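Local coordinates for oligopeptide ABC transporter, periplasmic oligopeptide-binding protein, putative (PDB 5IPW) that probably binds oligopeptides in the periplasm and passes them to an ABC transporter for uptake, at residues A[180-184]-A[185-189]; A[410-413]-A[414-418]. One frame throughout, in Å; residues are numbered along the deposited sequence.

Contact 1: A[180-184]-A[185-189]; sequences LKVPY and GGFTG
A tight turn in the loop between strand 166-171 and helix 192-195 brings K181 against G185 and F187. The backbone coils through 180-184 at helical angles without a regular helical bond pattern. K181 O closes the turn by accepting two amides: Y184 N at 3.0 Å, and G185 N at 2.9 Å. Two residues on, the F187 ring folds back over the turn, its CG lying beside the backbone N and anti to the carbonyl carbon (chi1 -64°). The ring presents an edge to that same oxygen, with CE2 3.5 Å from K181 O, while CD2 comes within 3.7 Å of V182 CA. The ring also lies edge-to-face with F178 and W135. A leucine in place of F187 would probably lose both the ring edge at the K181 carbonyl and the aromatic contacts with F178 and W135, leaving a gap beside V182. A second turn, type I, runs from G186 to G189. Y184 O and G185 O both accept from K83 NZ, and Y184 OH bonds to D616. K181 O thus accepts two amides and also meets a weakly positive ring edge, consistent with a turn fixed by its own backbone and by the aromatic side chains around F187.

Contact 2: A[410-413]-A[414-418]; sequences PDRA and NKLLD
From P410 to D418 the backbone is one continuous alpha helix, and four successive i to i+4 bonds join its two halves. N414 N reaches P410 O at 2.8 Å and L417 N meets A413 O at 3.0 Å; between them, K415 N bonds to D411 O and L416 N to R412 O. N414 CB sits 3.6 Å from P410 O, while its side-chain amide is held by Q463 O, to which ND2 donates, beside W424 and I464. K415 packs its CB against the carbonyl oxygens of D411 and R412; its CG stands anti to the backbone N (chi1 -168°), and the bent chain runs on to a long salt bridge between NZ and D418 OD2. One turn past R412, L416 lays CD1 over one face of the guanidinium, 4.2 Å above its plane and displaced from the centre of the group. L417 CG rests 3.7 Å from A413 O, and its side chain also touches F361 and A364 of helix 359-367. Buried A413, L416 and L417 with exposed D411, R412 and K415 mark this as the opening turns of an amphipathic helix, proline at its first position, packed against a neighbouring helix.

Contacts 1 and 2 are independent: their centres lie about 50 Å apart, their nearest atoms about 34 Å, and nothing in one touches the other. Contact 1 comes first along the chain and its centre sits about 13 Å from the centre of the molecule, in a loop whose residues reach as far as L501 and D616. Contact 2 is peripheral, its centre about 39 Å from that of the chain. Both belong to the family 5 solute-binding part of the protein, yet they differ in kind: 180-189 is a loop held by turns and aromatic packing, whereas 410-418 is regular helix. The geometry described here places neither contact at a peptide-binding site.

Contact 1: A[180-184]-A[185-189]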
loop_
_atom_site.group_PDB
_atom_site.type_symbol
_atom_site.label_atom_id
_atom_site.label_comp_id
_atom_site.label_asym_id
_atom_site.label_seq_id
_atom_site.Cartn_x
_atom_site.Cartn_y
_atom_site.Cartn_z
ATOM N N LEU A 180 -4.039 -10.413 -5.439
ATOM C CA LEU A 180 -3.515 -9.171 -4.866
ATOM C C LEU A 180 -4.518 -8.447 -3.969
ATOM O O LEU A 180 -4.154 -7.513 -3.263
ATOM C CB LEU A 180 -3.035 -8.232 -5.972
ATOM C CG LEU A 180 -1.648 -8.538 -6.540
ATOM C CD1 LEU A 180 -1.472 -9.990 -6.969
ATOM C CD2 LEU A 180 -1.396 -7.600 -7.705
ATOM N N LYS A 181 -5.773 -8.871 -4.006
ATOM C CA LYS A 181 -6.810 -8.291 -3.165
ATOM C C LYS A 181 -6.789 -8.912 -1.780
ATOM O O LYS A 181 -7.050 -8.234 -0.788
ATOM C CB LYS A 181 -8.184 -8.521 -3.790
ATOM C CG LYS A 181 -8.343 -7.936 -5.183
ATOM C CD LYS A 181 -8.924 -6.533 -5.141
ATOM C CE LYS A 181 -8.800 -5.842 -6.488
ATOM N NZ LYS A 181 -7.393 -5.441 -6.767
ATOM N N VAL A 182 -6.460 -10.197 -1.720
ATOM C CA VAL A 182 -6.572 -10.974 -0.483
ATOM C C VAL A 182 -5.697 -10.476 0.676
ATOM O O VAL A 182 -6.170 -10.431 1.809
ATOM C CB VAL A 182 -6.308 -12.471 -0.750
ATOM C CG1 VAL A 182 -6.283 -13.266 0.546
ATOM C CG2 VAL A 182 -7.384 -13.028 -1.669
ATOM N N PRO A 183 -4.430 -10.111 0.408
ATOM C CA PRO A 183 -3.575 -9.551 1.459
ATOM C C PRO A 183 -3.977 -8.149 1.896
ATOM O O PRO A 183 -3.541 -7.699 2.953
ATOM C CB PRO A 183 -2.190 -9.477 0.808
ATOM C CG PRO A 183 -2.304 -10.188 -0.483
ATOM C CD PRO A 183 -3.735 -10.143 -0.881
ATOM N N TYR A 184 -4.765 -7.461 1.070
ATOM C CA TYR A 184 -5.205 -6.107 1.366
ATOM C C TYR A 184 -6.510 -6.108 2.160
ATOM O O TYR A 184 -6.642 -5.378 3.145
ATOM C CB TYR A 184 -5.385 -5.293 0.070
ATOM C CG TYR A 184 -5.796 -3.861 0.340
ATOM C CD1 TYR A 184 -4.848 -2.901 0.660
ATOM C CD2 TYR A 184 -7.136 -3.472 0.317
ATOM C CE1 TYR A 184 -5.210 -1.590 0.935
ATOM C CE2 TYR A 184 -7.512 -2.162 0.594
ATOM C CZ TYR A 184 -6.540 -1.222 0.905
ATOM O OH TYR A 184 -6.878 0.087 1.192
ATOM N N GLY A 185 -7.469 -6.923 1.723
ATOM C CA GLY A 185 -8.848 -6.842 2.204
ATOM C C GLY A 185 -9.205 -7.773 3.342
ATOM O O GLY A 185 -8.349 -8.475 3.892
ATOM N N GLY A 186 -10.497 -7.788 3.673
ATOM C CA GLY A 186 -11.012 -8.474 4.867
ATOM C C GLY A 186 -11.688 -9.809 4.592
ATOM O O GLY A 186 -12.768 -10.099 5.145
ATOM N N PHE A 187 -11.027 -10.640 3.784
ATOM C CA PHE A 187 -11.611 -11.895 3.317
ATOM C C PHE A 187 -11.704 -12.984 4.386
ATOM O O PHE A 187 -12.235 -14.068 4.126
ATOM C CB PHE A 187 -10.871 -12.387 2.067
ATOM C CG PHE A 187 -11.017 -11.452 0.908
ATOM C CD1 PHE A 187 -12.144 -11.505 0.101
ATOM C CD2 PHE A 187 -10.075 -10.469 0.667
ATOM C CE1 PHE A 187 -12.311 -10.613 -0.947
ATOM C CE2 PHE A 187 -10.231 -9.577 -0.382
ATOM C CZ PHE A 187 -11.351 -9.647 -1.192
ATOM N N THR A 188 -11.227 -12.685 5.593
ATOM C CA THR A 188 -11.365 -13.602 6.712
ATOM C C THR A 188 -12.798 -13.671 7.216
ATOM O O THR A 188 -13.154 -14.584 7.952
ATOM C CB THR A 188 -10.439 -13.207 7.868
ATOM O OG1 THR A 188 -10.681 -11.846 8.227
ATOM C CG2 THR A 188 -8.978 -13.374 7.446
ATOM N N GLY A 189 -13.616 -12.695 6.836
ATOM C CA GLY A 189 -15.054 -12.745 7.104
ATOM C C GLY A 189 -15.438 -12.081 8.412
ATOM O O GLY A 189 -14.717 -11.226 8.913
#

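Contact 2: A[410-413]-A[414-418]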
loop_
_atom_site.group_PDB
_atom_site.type_symbol
_atom_site.label_atom_id
_atom_site.label_comp_id
_atom_site.label_asym_id
_atom_site.label_seq_id
_atom_site.Cartn_x
_atom_site.Cartn_y
_atom_site.Cartn_z
ATOM N N PRO A 410 25.548 17.318 -17.661
ATOM C CA PRO A 410 25.201 18.435 -18.565
ATOM C C PRO A 410 25.825 18.356 -19.969
ATOM O O PRO A 410 25.101 18.407 -20.965
ATOM C CB PRO A 410 25.715 19.672 -17.812
ATOM C CG PRO A 410 25.642 19.289 -16.378
ATOM C CD PRO A 410 25.909 17.807 -16.313
ATOM N N ASP A 411 27.148 18.212 -20.035
ATOM C CA ASP A 411 27.881 18.110 -21.312
ATOM C C ASP A 411 27.287 17.027 -22.227
ATOM O O ASP A 411 27.266 17.173 -23.446
ATOM C CB ASP A 411 29.377 17.815 -21.069
ATOM C CG ASP A 411 30.045 18.812 -20.107
ATOM O OD1 ASP A 411 29.418 19.828 -19.737
ATOM O OD2 ASP A 411 31.206 18.569 -19.713
ATOM N N ARG A 412 26.815 15.939 -21.628
ATOM C CA ARG A 412 26.203 14.842 -22.373
ATOM C C ARG A 412 24.824 15.215 -22.916
ATOM O O ARG A 412 24.456 14.807 -24.020
ATOM C CB ARG A 412 26.112 13.612 -21.469
ATOM C CG ARG A 412 25.134 12.527 -21.877
ATOM C CD ARG A 412 25.563 11.739 -23.098
ATOM N NE ARG A 412 24.962 10.404 -23.067
ATOM C CZ ARG A 412 24.714 9.643 -24.131
ATOM N NH1 ARG A 412 24.998 10.065 -25.362
ATOM N NH2 ARG A 412 24.163 8.444 -23.961
ATOM N N ALA A 413 24.056 15.961 -22.127
ATOM C CA ALA A 413 22.729 16.404 -22.550
ATOM C C ALA A 413 22.860 17.438 -23.658
ATOM O O ALA A 413 22.340 17.248 -24.764
ATOM C CB ALA A 413 21.961 16.983 -21.374
ATOM N N ASN A 414 23.579 18.519 -23.359
ATOM C CA ASN A 414 23.885 19.551 -24.350
ATOM C C ASN A 414 24.218 18.951 -25.697
ATOM O O ASN A 414 23.724 19.403 -26.725
ATOM C CB ASN A 414 25.037 20.438 -23.878
ATOM C CG ASN A 414 24.547 21.718 -23.247
ATOM O OD1 ASN A 414 23.622 22.339 -23.757
ATOM N ND2 ASN A 414 25.157 22.123 -22.139
ATOM N N LYS A 415 25.042 17.912 -25.674
ATOM C CA LYS A 415 25.395 17.187 -26.882
ATOM C C LYS A 415 24.165 16.538 -27.510
ATOM O O LYS A 415 23.942 16.663 -28.712
ATOM C CB LYS A 415 26.476 16.132 -26.580
ATOM C CG LYS A 415 27.116 15.512 -27.816
ATOM C CD LYS A 415 27.923 16.532 -28.619
ATOM C CE LYS A 415 27.614 16.455 -30.108
ATOM N NZ LYS A 415 27.981 17.709 -30.824
ATOM N N LEU A 416 23.368 15.854 -26.695
ATOM C CA LEU A 416 22.154 15.171 -27.186
ATOM C C LEU A 416 21.152 16.104 -27.880
ATOM O O LEU A 416 20.448 15.688 -28.806
ATOM C CB LEU A 416 21.462 14.374 -26.066
ATOM C CG LEU A 416 21.794 12.877 -26.024
ATOM C CD1 LEU A 416 21.313 12.266 -24.718
ATOM C CD2 LEU A 416 21.194 12.133 -27.213
ATOM N N LEU A 417 21.100 17.357 -27.440
ATOM C CA LEU A 417 20.269 18.360 -28.093
ATOM C C LEU A 417 20.876 18.741 -29.445
ATOM O O LEU A 417 20.162 18.829 -30.453
ATOM C CB LEU A 417 20.118 19.592 -27.199
ATOM C CG LEU A 417 19.453 19.388 -25.832
ATOM C CD1 LEU A 417 19.456 20.688 -25.030
ATOM C CD2 LEU A 417 18.040 18.833 -25.976
ATOM N N ASP A 418 22.196 18.937 -29.466
ATOM C CA ASP A 418 22.913 19.208 -30.716
ATOM C C ASP A 418 22.635 18.111 -31.741
ATOM O O ASP A 418 22.457 18.400 -32.922
ATOM C CB ASP A 418 24.422 19.342 -30.481
ATOM C CG ASP A 418 24.774 20.458 -29.503
ATOM O OD1 ASP A 418 23.956 21.386 -29.318
ATOM O OD2 ASP A 418 25.874 20.405 -28.913
#